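Local coordinates for protein 6-phospho-beta-d glycosidase (Streptococcus pyogenes, PDB 5FOO) that probably hydrolyses 6-phospho-beta-glucosides as a glycoside hydrolase of family 1, and is captured here with 6-phosphocyclophellitol in its ligand pocket, at residues T75-T80 with V143-V148; V148-F153 with Q205-G210; W160-E165 with A201-A206; N195-T200 with D250-A255. The protein carries 1 engineered substitution. All coordinates share one frame; numbering follows the deposited sequence.

Contact 1: T75-T80 with V143-V148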
loop_
_atom_site.group_PDB
_atom_site.type_symbol
_atom_site.label_atom_id
_atom_site.label_comp_id
_atom_site.label_asym_id
_atom_site.label_seq_id
_atom_site.Cartn_x
_atom_site.Cartn_y
_atom_site.Cartn_z
ATOM N N THR A 75 -9.150 2.558 3.369
ATOM C CA THR A 75 -9.290 2.722 1.944
ATOM C C THR A 75 -8.543 3.996 1.465
ATOM O O THR A 75 -7.788 4.588 2.188
ATOM C CB THR A 75 -10.789 2.722 1.532
ATOM O OG1 THR A 75 -10.914 2.499 0.110
ATOM C CG2 THR A 75 -11.501 4.002 1.921
ATOM N N SER A 76 -8.734 4.384 0.219
ATOM C CA SER A 76 -8.114 5.571 -0.289
ATOM C C SER A 76 -9.145 6.461 -0.911
ATOM O O SER A 76 -10.208 6.016 -1.348
ATOM C CB SER A 76 -6.983 5.241 -1.275
ATOM O OG SER A 76 -7.475 4.791 -2.534
ATOM N N ILE A 77 -8.825 7.758 -0.879
ATOM C CA ILE A 77 -9.570 8.796 -1.620
ATOM C C ILE A 77 -8.827 8.972 -2.948
ATOM O O ILE A 77 -7.581 9.157 -2.964
ATOM C CB ILE A 77 -9.622 10.139 -0.835
ATOM C CG1 ILE A 77 -10.432 10.012 0.468
ATOM C CG2 ILE A 77 -10.169 11.279 -1.678
ATOM C CD1 ILE A 77 -10.369 11.243 1.387
ATOM N N GLN A 78 -9.597 8.916 -4.029
ATOM C CA GLN A 78 -9.106 9.148 -5.414
ATOM C C GLN A 78 -9.110 10.594 -5.750
ATOM O O GLN A 78 -10.152 11.184 -5.792
ATOM C CB GLN A 78 -9.934 8.411 -6.442
ATOM C CG GLN A 78 -9.821 6.885 -6.295
ATOM C CD GLN A 78 -10.332 6.133 -7.527
ATOM O OE1 GLN A 78 -9.687 6.109 -8.557
ATOM N NE2 GLN A 78 -11.489 5.507 -7.396
ATOM N N TRP A 79 -7.917 11.136 -6.003
ATOM C CA TRP A 79 -7.712 12.423 -6.603
ATOM C C TRP A 79 -8.632 12.625 -7.830
ATOM O O TRP A 79 -9.225 13.712 -8.023
ATOM C CB TRP A 79 -6.232 12.461 -7.009
ATOM C CG TRP A 79 -5.640 13.769 -7.293
ATOM C CD1 TRP A 79 -6.283 14.964 -7.415
ATOM C CD2 TRP A 79 -4.230 14.030 -7.516
ATOM N NE1 TRP A 79 -5.375 15.961 -7.715
ATOM C CE2 TRP A 79 -4.107 15.417 -7.772
ATOM C CE3 TRP A 79 -3.058 13.214 -7.526
ATOM C CZ2 TRP A 79 -2.883 16.009 -8.049
ATOM C CZ3 TRP A 79 -1.859 13.802 -7.788
ATOM C CH2 TRP A 79 -1.771 15.194 -8.069
ATOM N N THR A 80 -8.763 11.572 -8.637
ATOM C CA THR A 80 -9.564 11.606 -9.839
ATOM C C THR A 80 -11.071 11.660 -9.584
ATOM O O THR A 80 -11.790 12.006 -10.492
ATOM C CB THR A 80 -9.285 10.374 -10.737
ATOM O OG1 THR A 80 -9.498 9.141 -10.004
ATOM C CG2 THR A 80 -7.896 10.453 -11.302
ATOM N N VAL A 143 -0.526 18.210 -3.179
ATOM C CA VAL A 143 -0.657 18.915 -1.891
ATOM C C VAL A 143 -1.949 19.667 -1.797
ATOM O O VAL A 143 -2.604 19.634 -0.778
ATOM C CB VAL A 143 0.522 19.906 -1.647
ATOM C CG1 VAL A 143 0.303 20.785 -0.409
ATOM C CG2 VAL A 143 1.832 19.128 -1.543
ATOM N N ALA A 144 -2.327 20.357 -2.848
ATOM C CA ALA A 144 -3.579 21.061 -2.833
ATOM C C ALA A 144 -4.764 20.114 -2.695
ATOM O O ALA A 144 -5.737 20.402 -1.948
ATOM C CB ALA A 144 -3.679 21.942 -4.042
ATOM N N PHE A 145 -4.696 18.956 -3.392
ATOM C CA PHE A 145 -5.678 17.887 -3.185
ATOM C C PHE A 145 -5.737 17.427 -1.711
ATOM O O PHE A 145 -6.819 17.250 -1.166
ATOM C CB PHE A 145 -5.359 16.702 -4.136
ATOM C CG PHE A 145 -5.876 15.388 -3.710
ATOM C CD1 PHE A 145 -7.237 15.159 -3.618
ATOM C CD2 PHE A 145 -4.999 14.307 -3.526
ATOM C CE1 PHE A 145 -7.712 13.915 -3.277
ATOM C CE2 PHE A 145 -5.475 13.090 -3.152
ATOM C CZ PHE A 145 -6.827 12.886 -3.038
ATOM N N SER A 146 -4.582 17.206 -1.109
ATOM C CA SER A 146 -4.506 16.725 0.287
ATOM C C SER A 146 -5.166 17.738 1.233
ATOM O O SER A 146 -5.908 17.326 2.153
ATOM C CB SER A 146 -3.070 16.371 0.727
ATOM O OG SER A 146 -2.300 17.556 1.013
ATOM N N LYS A 147 -4.928 19.036 0.989
ATOM C CA LYS A 147 -5.570 20.097 1.774
ATOM C C LYS A 147 -7.103 20.060 1.673
ATOM O O LYS A 147 -7.796 20.206 2.688
ATOM C CB LYS A 147 -5.148 21.481 1.321
ATOM C CG LYS A 147 -3.866 22.042 1.832
ATOM C CD LYS A 147 -3.913 23.565 1.548
ATOM C CE LYS A 147 -2.736 24.304 2.111
ATOM N NZ LYS A 147 -1.571 24.268 1.177
ATOM N N VAL A 148 -7.650 19.863 0.468
ATOM C CA VAL A 148 -9.110 19.658 0.367
ATOM C C VAL A 148 -9.525 18.531 1.306
ATOM O O VAL A 148 -10.434 18.727 2.105
ATOM C CB VAL A 148 -9.606 19.397 -1.092
ATOM C CG1 VAL A 148 -11.057 19.079 -1.139
ATOM C CG2 VAL A 148 -9.325 20.607 -1.998
#

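Contact 2: V148-F153 with Q205-G210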
loop_
_atom_site.group_PDB
_atom_site.type_symbol
_atom_site.label_atom_id
_atom_site.label_comp_id
_atom_site.label_asym_id
_atom_site.label_seq_id
_atom_site.Cartn_x
_atom_site.Cartn_y
_atom_site.Cartn_z
ATOM N N VAL A 148 -7.650 19.863 0.468
ATOM C CA VAL A 148 -9.110 19.658 0.367
ATOM C C VAL A 148 -9.525 18.531 1.306
ATOM O O VAL A 148 -10.434 18.727 2.105
ATOM C CB VAL A 148 -9.606 19.397 -1.092
ATOM C CG1 VAL A 148 -11.057 19.079 -1.139
ATOM C CG2 VAL A 148 -9.325 20.607 -1.998
ATOM N N CYS A 149 -8.851 17.362 1.221
ATOM C CA CYS A 149 -9.195 16.200 2.049
ATOM C C CYS A 149 -9.177 16.542 3.563
ATOM O O CYS A 149 -10.119 16.295 4.286
ATOM C CB CYS A 149 -8.250 15.062 1.782
ATOM S SG CYS A 149 -8.445 14.348 0.109
ATOM N N PHE A 150 -8.089 17.120 4.020
ATOM C CA PHE A 150 -7.980 17.504 5.435
ATOM C C PHE A 150 -9.095 18.537 5.881
ATOM O O PHE A 150 -9.713 18.343 6.929
ATOM C CB PHE A 150 -6.620 18.053 5.724
ATOM C CG PHE A 150 -5.487 17.163 5.280
ATOM C CD1 PHE A 150 -5.574 15.777 5.372
ATOM C CD2 PHE A 150 -4.297 17.736 4.844
ATOM C CE1 PHE A 150 -4.497 14.973 4.994
ATOM C CE2 PHE A 150 -3.223 16.959 4.525
ATOM C CZ PHE A 150 -3.317 15.562 4.591
ATOM N N GLU A 151 -9.360 19.553 5.068
ATOM C CA GLU A 151 -10.401 20.532 5.356
ATOM C C GLU A 151 -11.785 19.919 5.375
ATOM O O GLU A 151 -12.584 20.237 6.234
ATOM C CB GLU A 151 -10.340 21.670 4.342
ATOM C CG GLU A 151 -9.076 22.481 4.562
ATOM C CD GLU A 151 -8.722 23.422 3.446
ATOM O OE1 GLU A 151 -9.487 23.535 2.476
ATOM O OE2 GLU A 151 -7.661 24.084 3.567
ATOM N N GLN A 152 -12.063 18.996 4.457
ATOM C CA GLN A 152 -13.406 18.498 4.299
ATOM C C GLN A 152 -13.706 17.349 5.215
ATOM O O GLN A 152 -14.847 17.203 5.631
ATOM C CB GLN A 152 -13.677 18.098 2.868
ATOM C CG GLN A 152 -13.658 19.241 1.850
ATOM C CD GLN A 152 -14.701 20.290 2.154
ATOM O OE1 GLN A 152 -15.811 19.967 2.575
ATOM N NE2 GLN A 152 -14.324 21.549 2.010
ATOM N N PHE A 153 -12.699 16.522 5.508
ATOM C CA PHE A 153 -12.903 15.290 6.215
ATOM C C PHE A 153 -12.204 15.191 7.529
ATOM O O PHE A 153 -12.475 14.252 8.295
ATOM C CB PHE A 153 -12.431 14.092 5.330
ATOM C CG PHE A 153 -13.023 14.125 3.921
ATOM C CD1 PHE A 153 -14.406 14.210 3.748
ATOM C CD2 PHE A 153 -12.216 14.103 2.787
ATOM C CE1 PHE A 153 -14.972 14.235 2.481
ATOM C CE2 PHE A 153 -12.768 14.201 1.500
ATOM C CZ PHE A 153 -14.155 14.266 1.359
ATOM N N GLN A 205 3.337 18.622 6.059
ATOM C CA GLN A 205 3.339 20.013 6.450
ATOM C C GLN A 205 1.915 20.542 6.356
ATOM O O GLN A 205 1.471 21.236 7.270
ATOM C CB GLN A 205 4.274 20.857 5.602
ATOM C CG GLN A 205 4.395 22.361 5.951
ATOM C CD GLN A 205 5.359 23.046 5.011
ATOM O OE1 GLN A 205 6.387 23.580 5.428
ATOM N NE2 GLN A 205 5.097 22.930 3.728
ATOM N N ALA A 206 1.221 20.259 5.250
ATOM C CA ALA A 206 -0.085 20.842 4.997
ATOM C C ALA A 206 -1.078 20.363 6.052
ATOM O O ALA A 206 -1.906 21.144 6.504
ATOM C CB ALA A 206 -0.586 20.547 3.584
ATOM N N TYR A 207 -0.938 19.102 6.496
ATOM C CA TYR A 207 -1.852 18.537 7.442
ATOM C C TYR A 207 -1.700 19.326 8.755
ATOM O O TYR A 207 -2.705 19.696 9.388
ATOM C CB TYR A 207 -1.578 17.031 7.675
ATOM C CG TYR A 207 -2.472 16.462 8.764
ATOM C CD1 TYR A 207 -3.818 16.353 8.524
ATOM C CD2 TYR A 207 -1.980 16.108 10.046
ATOM C CE1 TYR A 207 -4.683 15.873 9.490
ATOM C CE2 TYR A 207 -2.844 15.641 11.030
ATOM C CZ TYR A 207 -4.209 15.556 10.748
ATOM O OH TYR A 207 -5.155 15.090 11.616
ATOM N N ARG A 208 -0.441 19.538 9.153
ATOM C CA ARG A 208 -0.125 20.126 10.464
ATOM C C ARG A 208 -0.410 21.625 10.592
ATOM O O ARG A 208 -0.723 22.082 11.673
ATOM C CB ARG A 208 1.266 19.788 10.905
ATOM C CG ARG A 208 1.381 18.304 11.103
ATOM C CD ARG A 208 2.745 17.962 11.568
ATOM N NE ARG A 208 2.908 16.556 11.862
ATOM C CZ ARG A 208 4.062 15.890 11.673
ATOM N NH1 ARG A 208 5.157 16.514 11.264
ATOM N NH2 ARG A 208 4.131 14.607 11.957
ATOM N N ARG A 209 -0.426 22.316 9.470
ATOM C CA ARG A 209 -0.926 23.656 9.385
ATOM C C ARG A 209 -2.432 23.800 9.365
ATOM O O ARG A 209 -2.895 24.933 9.423
ATOM C CB ARG A 209 -0.401 24.299 8.114
ATOM C CG ARG A 209 1.063 24.617 8.234
ATOM C CD ARG A 209 1.600 25.053 6.889
ATOM N NE ARG A 209 2.912 25.706 6.965
ATOM C CZ ARG A 209 3.581 26.168 5.898
ATOM N NH1 ARG A 209 3.089 26.025 4.668
ATOM N NH2 ARG A 209 4.753 26.771 6.055
ATOM N N GLY A 210 -3.214 22.735 9.232
ATOM C CA GLY A 210 -4.661 22.926 9.202
ATOM C C GLY A 210 -5.220 23.401 10.579
ATOM O O GLY A 210 -4.529 23.345 11.637
#

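Contact 3: W160-E165 with A201-A206. With JAZ (6-phosphocyclophellitol), chain G.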
loop_
_atom_site.group_PDB
_atom_site.type_symbol
_atom_site.label_atom_id
_atom_site.label_comp_id
_atom_site.label_asym_id
_atom_site.label_seq_id
_atom_site.Cartn_x
_atom_site.Cartn_y
_atom_site.Cartn_z
ATOM N N TRP A 160 -4.447 9.347 8.803
ATOM C CA TRP A 160 -4.192 9.694 7.449
ATOM C C TRP A 160 -2.854 9.066 6.967
ATOM O O TRP A 160 -1.894 8.991 7.726
ATOM C CB TRP A 160 -4.083 11.209 7.344
ATOM C CG TRP A 160 -5.318 11.960 7.549
ATOM C CD1 TRP A 160 -5.713 12.588 8.718
ATOM C CD2 TRP A 160 -6.334 12.219 6.595
ATOM N NE1 TRP A 160 -6.926 13.218 8.529
ATOM C CE2 TRP A 160 -7.317 13.033 7.227
ATOM C CE3 TRP A 160 -6.542 11.837 5.273
ATOM C CZ2 TRP A 160 -8.468 13.464 6.564
ATOM C CZ3 TRP A 160 -7.687 12.304 4.621
ATOM C CH2 TRP A 160 -8.638 13.074 5.283
ATOM N N PHE A 161 -2.806 8.700 5.694
ATOM C CA PHE A 161 -1.621 8.171 5.063
ATOM C C PHE A 161 -1.424 8.792 3.692
ATOM O O PHE A 161 -2.361 8.970 2.954
ATOM C CB PHE A 161 -1.705 6.639 5.054
ATOM C CG PHE A 161 -1.548 6.035 6.414
ATOM C CD1 PHE A 161 -0.293 5.811 6.949
ATOM C CD2 PHE A 161 -2.655 5.770 7.189
ATOM C CE1 PHE A 161 -0.134 5.338 8.252
ATOM C CE2 PHE A 161 -2.514 5.264 8.491
ATOM C CZ PHE A 161 -1.268 5.060 9.023
ATOM N N VAL A 162 -0.190 9.159 3.355
ATOM C CA VAL A 162 0.010 9.953 2.158
ATOM C C VAL A 162 0.055 9.047 0.886
ATOM O O VAL A 162 -0.608 9.354 -0.088
ATOM C CB VAL A 162 1.271 10.855 2.216
ATOM C CG1 VAL A 162 1.378 11.665 0.904
ATOM C CG2 VAL A 162 1.199 11.865 3.368
ATOM N N HIS A 163 0.841 7.966 0.923
ATOM C CA HIS A 163 0.916 7.022 -0.178
ATOM C C HIS A 163 0.792 5.595 0.341
ATOM O O HIS A 163 1.147 5.283 1.492
ATOM C CB HIS A 163 2.292 7.057 -0.852
ATOM C CG HIS A 163 2.776 8.406 -1.296
ATOM N ND1 HIS A 163 2.229 9.073 -2.351
ATOM C CD2 HIS A 163 3.816 9.145 -0.896
ATOM C CE1 HIS A 163 2.877 10.197 -2.568
ATOM N NE2 HIS A 163 3.841 10.271 -1.682
ATOM N N ASN A 164 0.337 4.712 -0.544
ATOM C CA ASN A 164 0.622 3.310 -0.439
ATOM C C ASN A 164 1.818 2.962 -1.318
ATOM O O ASN A 164 1.776 3.167 -2.538
ATOM C CB ASN A 164 -0.578 2.505 -0.908
ATOM C CG ASN A 164 -0.304 1.019 -0.887
ATOM O OD1 ASN A 164 -0.430 0.365 0.152
ATOM N ND2 ASN A 164 0.085 0.481 -2.029
ATOM N N GLU A 165 2.852 2.445 -0.702
ATOM C CA GLU A 165 4.030 1.881 -1.379
ATOM C C GLU A 165 4.541 2.697 -2.556
ATOM O O GLU A 165 4.451 2.280 -3.742
ATOM C CB GLU A 165 3.787 0.438 -1.802
ATOM C CG GLU A 165 3.433 -0.514 -0.697
ATOM C CD GLU A 165 2.830 -1.859 -1.245
ATOM O OE1 GLU A 165 1.761 -1.951 -2.009
ATOM O OE2 GLU A 165 3.433 -2.855 -0.854
ATOM N N ALA A 201 6.449 14.780 2.641
ATOM C CA ALA A 201 6.802 15.837 3.592
ATOM C C ALA A 201 5.951 17.093 3.417
ATOM O O ALA A 201 5.520 17.674 4.408
ATOM C CB ALA A 201 8.277 16.176 3.472
ATOM N N LYS A 202 5.647 17.475 2.177
ATOM C CA LYS A 202 4.759 18.561 1.918
ATOM C C LYS A 202 3.304 18.328 2.330
ATOM O O LYS A 202 2.626 19.257 2.791
ATOM C CB LYS A 202 4.834 18.997 0.460
ATOM C CG LYS A 202 6.185 19.589 0.129
ATOM C CD LYS A 202 6.190 20.295 -1.218
ATOM C CE LYS A 202 5.957 21.762 -0.949
ATOM N NZ LYS A 202 5.855 22.508 -2.211
ATOM N N VAL A 203 2.818 17.102 2.185
ATOM C CA VAL A 203 1.463 16.791 2.606
ATOM C C VAL A 203 1.407 16.818 4.136
ATOM O O VAL A 203 0.428 17.328 4.733
ATOM C CB VAL A 203 0.939 15.451 2.016
ATOM C CG1 VAL A 203 -0.378 15.084 2.661
ATOM C CG2 VAL A 203 0.715 15.681 0.512
ATOM N N ILE A 204 2.435 16.278 4.752
ATOM C CA ILE A 204 2.552 16.328 6.211
ATOM C C ILE A 204 2.589 17.747 6.718
ATOM O O ILE A 204 1.878 18.062 7.658
ATOM C CB ILE A 204 3.746 15.503 6.718
ATOM C CG1 ILE A 204 3.455 14.000 6.511
ATOM C CG2 ILE A 204 4.054 15.818 8.177
ATOM C CD1 ILE A 204 4.696 13.116 6.740
ATOM N N GLN A 205 3.337 18.622 6.059
ATOM C CA GLN A 205 3.339 20.013 6.450
ATOM C C GLN A 205 1.915 20.542 6.356
ATOM O O GLN A 205 1.471 21.236 7.270
ATOM C CB GLN A 205 4.274 20.857 5.602
ATOM C CG GLN A 205 4.395 22.361 5.951
ATOM C CD GLN A 205 5.359 23.046 5.011
ATOM O OE1 GLN A 205 6.387 23.580 5.428
ATOM N NE2 GLN A 205 5.097 22.930 3.728
ATOM N N ALA A 206 1.221 20.259 5.250
ATOM C CA ALA A 206 -0.085 20.842 4.997
ATOM C C ALA A 206 -1.078 20.363 6.052
ATOM O O ALA A 206 -1.906 21.144 6.504
ATOM C CB ALA A 206 -0.586 20.547 3.584
HETATM C C2 JAZ G . -2.664 -5.348 -4.099
HETATM C C3 JAZ G . -2.678 -4.075 -3.227
HETATM C C4 JAZ G . -1.268 -3.726 -2.762
HETATM C C5 JAZ G . -0.617 -4.854 -1.975
HETATM C C6 JAZ G . -0.689 -6.152 -2.748
HETATM C C7 JAZ G . -2.104 -6.470 -3.232
HETATM C C8 JAZ G . -2.200 -7.849 -3.879
HETATM O O9 JAZ G . -1.369 -7.833 -5.036
HETATM P P10 JAZ G . -1.765 -8.735 -6.283
HETATM O O11 JAZ G . -0.719 -8.419 -7.292
HETATM O O12 JAZ G . -3.187 -8.581 -6.630
HETATM O O13 JAZ G . -1.662 -10.120 -5.815
HETATM O O14 JAZ G . 0.251 -6.122 -3.830
HETATM O O15 JAZ G . -3.993 -5.720 -4.480
HETATM O O16 JAZ G . -3.165 -3.034 -4.037
HETATM O O17 JAZ G . -1.292 -2.537 -1.991
#

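Contact 4: N195-T200 with D250-A255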
loop_
_atom_site.group_PDB
_atom_site.type_symbol
_atom_site.label_atom_id
_atom_site.label_comp_id
_atom_site.label_asym_id
_atom_site.label_seq_id
_atom_site.Cartn_x
_atom_site.Cartn_y
_atom_site.Cartn_z
ATOM N N ASN A 195 10.651 12.728 -5.638
ATOM C CA ASN A 195 9.483 13.581 -5.705
ATOM C C ASN A 195 8.356 13.020 -4.821
ATOM O O ASN A 195 7.647 13.780 -4.163
ATOM C CB ASN A 195 9.007 13.795 -7.138
ATOM C CG ASN A 195 9.918 14.722 -7.946
ATOM O OD1 ASN A 195 10.879 15.340 -7.438
ATOM N ND2 ASN A 195 9.613 14.816 -9.223
ATOM N N LEU A 196 8.234 11.693 -4.753
ATOM C CA LEU A 196 7.250 11.048 -3.848
ATOM C C LEU A 196 7.533 11.278 -2.361
ATOM O O LEU A 196 6.605 11.536 -1.546
ATOM C CB LEU A 196 7.141 9.573 -4.180
ATOM C CG LEU A 196 6.425 9.334 -5.499
ATOM C CD1 LEU A 196 6.683 7.899 -5.917
ATOM C CD2 LEU A 196 4.936 9.551 -5.388
ATOM N N ALA A 197 8.815 11.226 -2.018
ATOM C CA ALA A 197 9.269 11.506 -0.658
ATOM C C ALA A 197 9.059 12.977 -0.258
ATOM O O ALA A 197 8.640 13.237 0.839
ATOM C CB ALA A 197 10.726 11.166 -0.510
ATOM N N LEU A 198 9.374 13.884 -1.165
ATOM C CA LEU A 198 9.127 15.295 -1.011
ATOM C C LEU A 198 7.625 15.574 -0.890
ATOM O O LEU A 198 7.221 16.381 -0.044
ATOM C CB LEU A 198 9.694 16.112 -2.159
ATOM C CG LEU A 198 9.374 17.633 -2.135
ATOM C CD1 LEU A 198 10.026 18.319 -0.956
ATOM C CD2 LEU A 198 9.848 18.269 -3.418
ATOM N N ALA A 199 6.817 14.935 -1.721
ATOM C CA ALA A 199 5.358 15.014 -1.575
ATOM C C ALA A 199 4.851 14.551 -0.222
ATOM O O ALA A 199 3.954 15.136 0.312
ATOM C CB ALA A 199 4.673 14.234 -2.673
ATOM N N THR A 200 5.445 13.512 0.313
ATOM C CA THR A 200 5.106 13.011 1.640
ATOM C C THR A 200 5.293 14.131 2.698
ATOM O O THR A 200 4.383 14.419 3.496
ATOM C CB THR A 200 5.933 11.803 2.018
ATOM O OG1 THR A 200 5.789 10.757 1.037
ATOM C CG2 THR A 200 5.473 11.220 3.375
ATOM N N ASP A 250 15.359 1.500 2.655
ATOM C CA ASP A 250 15.920 2.663 3.334
ATOM C C ASP A 250 15.550 4.001 2.762
ATOM O O ASP A 250 15.333 4.940 3.542
ATOM C CB ASP A 250 17.403 2.585 3.436
ATOM C CG ASP A 250 17.878 1.450 4.269
ATOM O OD1 ASP A 250 17.087 0.571 4.701
ATOM O OD2 ASP A 250 19.083 1.398 4.439
ATOM N N LEU A 251 15.473 4.118 1.429
ATOM C CA LEU A 251 15.216 5.413 0.779
ATOM C C LEU A 251 13.949 6.019 1.443
ATOM O O LEU A 251 13.984 7.082 2.018
ATOM C CB LEU A 251 15.008 5.227 -0.734
ATOM C CG LEU A 251 14.983 6.479 -1.609
ATOM C CD1 LEU A 251 14.947 6.128 -3.112
ATOM C CD2 LEU A 251 13.790 7.360 -1.316
ATOM N N PHE A 252 12.834 5.325 1.356
ATOM C CA PHE A 252 11.594 5.924 1.837
ATOM C C PHE A 252 11.474 5.899 3.388
ATOM O O PHE A 252 10.849 6.807 3.949
ATOM C CB PHE A 252 10.360 5.318 1.169
ATOM C CG PHE A 252 10.143 5.769 -0.261
ATOM C CD1 PHE A 252 9.776 7.061 -0.558
ATOM C CD2 PHE A 252 10.310 4.869 -1.329
ATOM C CE1 PHE A 252 9.561 7.485 -1.880
ATOM C CE2 PHE A 252 10.148 5.289 -2.660
ATOM C CZ PHE A 252 9.750 6.595 -2.935
ATOM N N MET A 253 12.009 4.871 4.048
ATOM C CA MET A 253 11.970 4.792 5.516
ATOM C C MET A 253 12.777 5.890 6.184
ATOM O O MET A 253 12.281 6.528 7.082
ATOM C CB MET A 253 12.429 3.463 6.052
ATOM C CG MET A 253 11.413 2.348 5.888
ATOM S SD MET A 253 9.976 2.499 6.972
ATOM C CE MET A 253 10.757 2.236 8.562
ATOM N N GLU A 254 13.996 6.124 5.696
ATOM C CA GLU A 254 14.870 7.136 6.238
ATOM C C GLU A 254 14.238 8.477 6.034
ATOM O O GLU A 254 14.252 9.272 6.942
ATOM C CB GLU A 254 16.292 7.089 5.665
ATOM C CG GLU A 254 17.124 5.899 6.115
ATOM C CD GLU A 254 17.294 5.845 7.622
ATOM O OE1 GLU A 254 17.413 6.916 8.256
ATOM O OE2 GLU A 254 17.311 4.720 8.154
ATOM N N ALA A 255 13.709 8.751 4.844
ATOM C CA ALA A 255 13.025 10.009 4.606
ATOM C C ALA A 255 11.742 10.187 5.458
ATOM O O ALA A 255 11.534 11.247 6.033
ATOM C CB ALA A 255 12.682 10.169 3.160
#

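Contact 1: T75-T80 with V143-V148
Trp79 and Phe145 mark the closest approach of the two backbones, their CA atoms 6.8 Å apart where the chain leaving strand 72-76 turns into the short helix 79-82 and passes the middle of helix 136-153. Phe145 supplies most of the contact and is met along much of its length. Its phenyl ring makes an offset stack with the five-membered ring of Trp79, the centroids separated by 4.4 Å and the planes nearly parallel at 6°. Two CH-pi contacts frame this stack in a reciprocal way: CA of Trp79 sits 3.9 Å from the centroid of the Phe145 ring, and CB of Phe145 lies over the face of the indole pyrrole ring. Both side chains run anti to their own backbone N (chi1 -163° for Trp79, 157° for Phe145), which lets the rings overlap with a lateral shift. At the far end of the phenyl ring, CZ of Phe145 comes within 3.6 Å of the backbone N of Trp79. The carbonyl O of Ile77 lies near the ring plane at its edge, while CG2 of Ile77 touches CE1 of Phe145 at 3.9 Å. Phe142, one turn before Phe145, and Phe86 bring further rings to the indole. The contact thus ties the segment following the second barrel strand to the helix that follows the third, as neighbouring beta-alpha units pack in a TIM barrel.

Contact 2: V148-F153 with Q205-G210
Phe150 and Tyr207 meet chiefly as an aromatic pair. Their rings form a T-shaped (edge-to-face) stack with the planes at 74° and the centroids 5.0 Å apart; the tyrosine presents its edge, and CD1 of Tyr207 stands 3.6 Å above the centre of the Phe150 ring plane. Next to this edge, CB of Tyr207 makes a CH-pi contact with the same ring, approaching CE2 of Phe150 to 3.6 Å. Tyr207 CG lies anti to the backbone N (chi1 175°), which turns the CD1 edge of the tyrosine ring over the face of Phe150. The two residues belong to helices 136-153 and 186-208, neighbouring outer helices of the TIM barrel, following its third and fourth strands. The backbone of Ala206 borders the phenyl ring more loosely, its C 4.3 Å from Phe150 CE2. Apolar cover comes from Ile219 of the fifth strand, which touches both aromatic side chains from the barrel side. The phenol end is polar: OH of Tyr207 is hydrogen-bonded to the backbone N of Gly217.

Contact 3: W160-E165 with A201-A206
Val162, which faces Val203 across the contact, also covers the imidazole of its neighbour His163: CG1 of Val162 sits 3.8 Å above the centre of the His163 ring. That ring further meets Phe142, their planes about 10° apart. Just before the corner in the chain at Val162, the indole of Trp160 makes an edge-to-face pair with Phe150 and also meets the ring of Tyr207. Across the contact itself the chemistry is wholly apolar. Val162 and Val203 reach toward each other tip to tip, with CG2 of Val162 3.7 Å from CG1 of Val203, and CG1 of Ile204 lies 4.4 Å from that CG2 of Val162. At the other end of the segment the polar groups turn to the ligand pocket. Asn164 ND2 donates to Glu165 OE1 (3.0 Å), meeting it on the anti side of the carboxylate, and this oxygen also accepts from O17 of 6-phosphocyclophellitol at 3.1 Å; the bond from ND2 to O17 is weak. Asn297 holds Asn164 OD1, while Asn224 and Tyr299 bond Glu165 OE2. Val162 follows the fourth barrel strand, 159-161, which runs between strands 112-116 and 218-224, with helix 186-208 packed outside it beside helix 136-153.

Contact 4: N195-T200 with D250-A255
Ala197 and Phe252 bring together two neighbouring outer helices of the TIM barrel, 186-208 and 235-258, which follow its fourth and fifth strands. The short segments run nearly parallel, their axes 10.3 Å apart at an angle of 20°, and the second contains a wider, pi-type turn. Along it, Leu251 barely meets the other helix and instead lies over Phe252: CD2 of Leu251 is 4.0 Å above the centre of the Phe252 ring, on one face. Phe252 then does most of the reaching. With CG beside the backbone N (chi1 -75°), its ring extends to the opposing helix, where CE1 of Phe252 comes within 3.8 Å of the backbone N of Ala197, which lies in the ring plane at the edge. The same CE1 carbon of Phe252 touches CB of Leu196 at 3.9 Å and CB of Ala197. Pro166 and Met167 of helix 166-174, together with Leu223 of the fifth barrel strand, add to the apolar surroundings of the phenyl ring. One turn further on, Ala255 completes the contact, its CB 4.3 Å from CB of Ala197, where small side chains meet. The carbonyl O of Leu196 collects several donors. His163 NE2 is hydrogen-bonded to this oxygen from outside the two helices, and OG1 and N of Thr200 reach Leu196 O from opposite faces of the carbonyl plane, OG1 at 2.8 Å.

All four contacts are buried, and none is a surface patch. Contacts 1 and 2 share helix 136-153, while contacts 2, 3 and 4 share helix 186-208, so neighbouring helices of the outer shell are joined one after another. Contact 3 is the one whose own segments touch the ligand; contacts 1 and 4 stay away from it, the side chain of Gln78 in contact 1 about 12 Å and that of Leu196 in contact 4 about 14 Å from the bound 6-phosphocyclophellitol. The chemistry follows place: stacked or T-shaped rings dominate contacts 1 and 2, aliphatic branches meet in contact 3, and a phenyl edge against a leucine and an alanine, with an alanine pair beside it, makes contact 4.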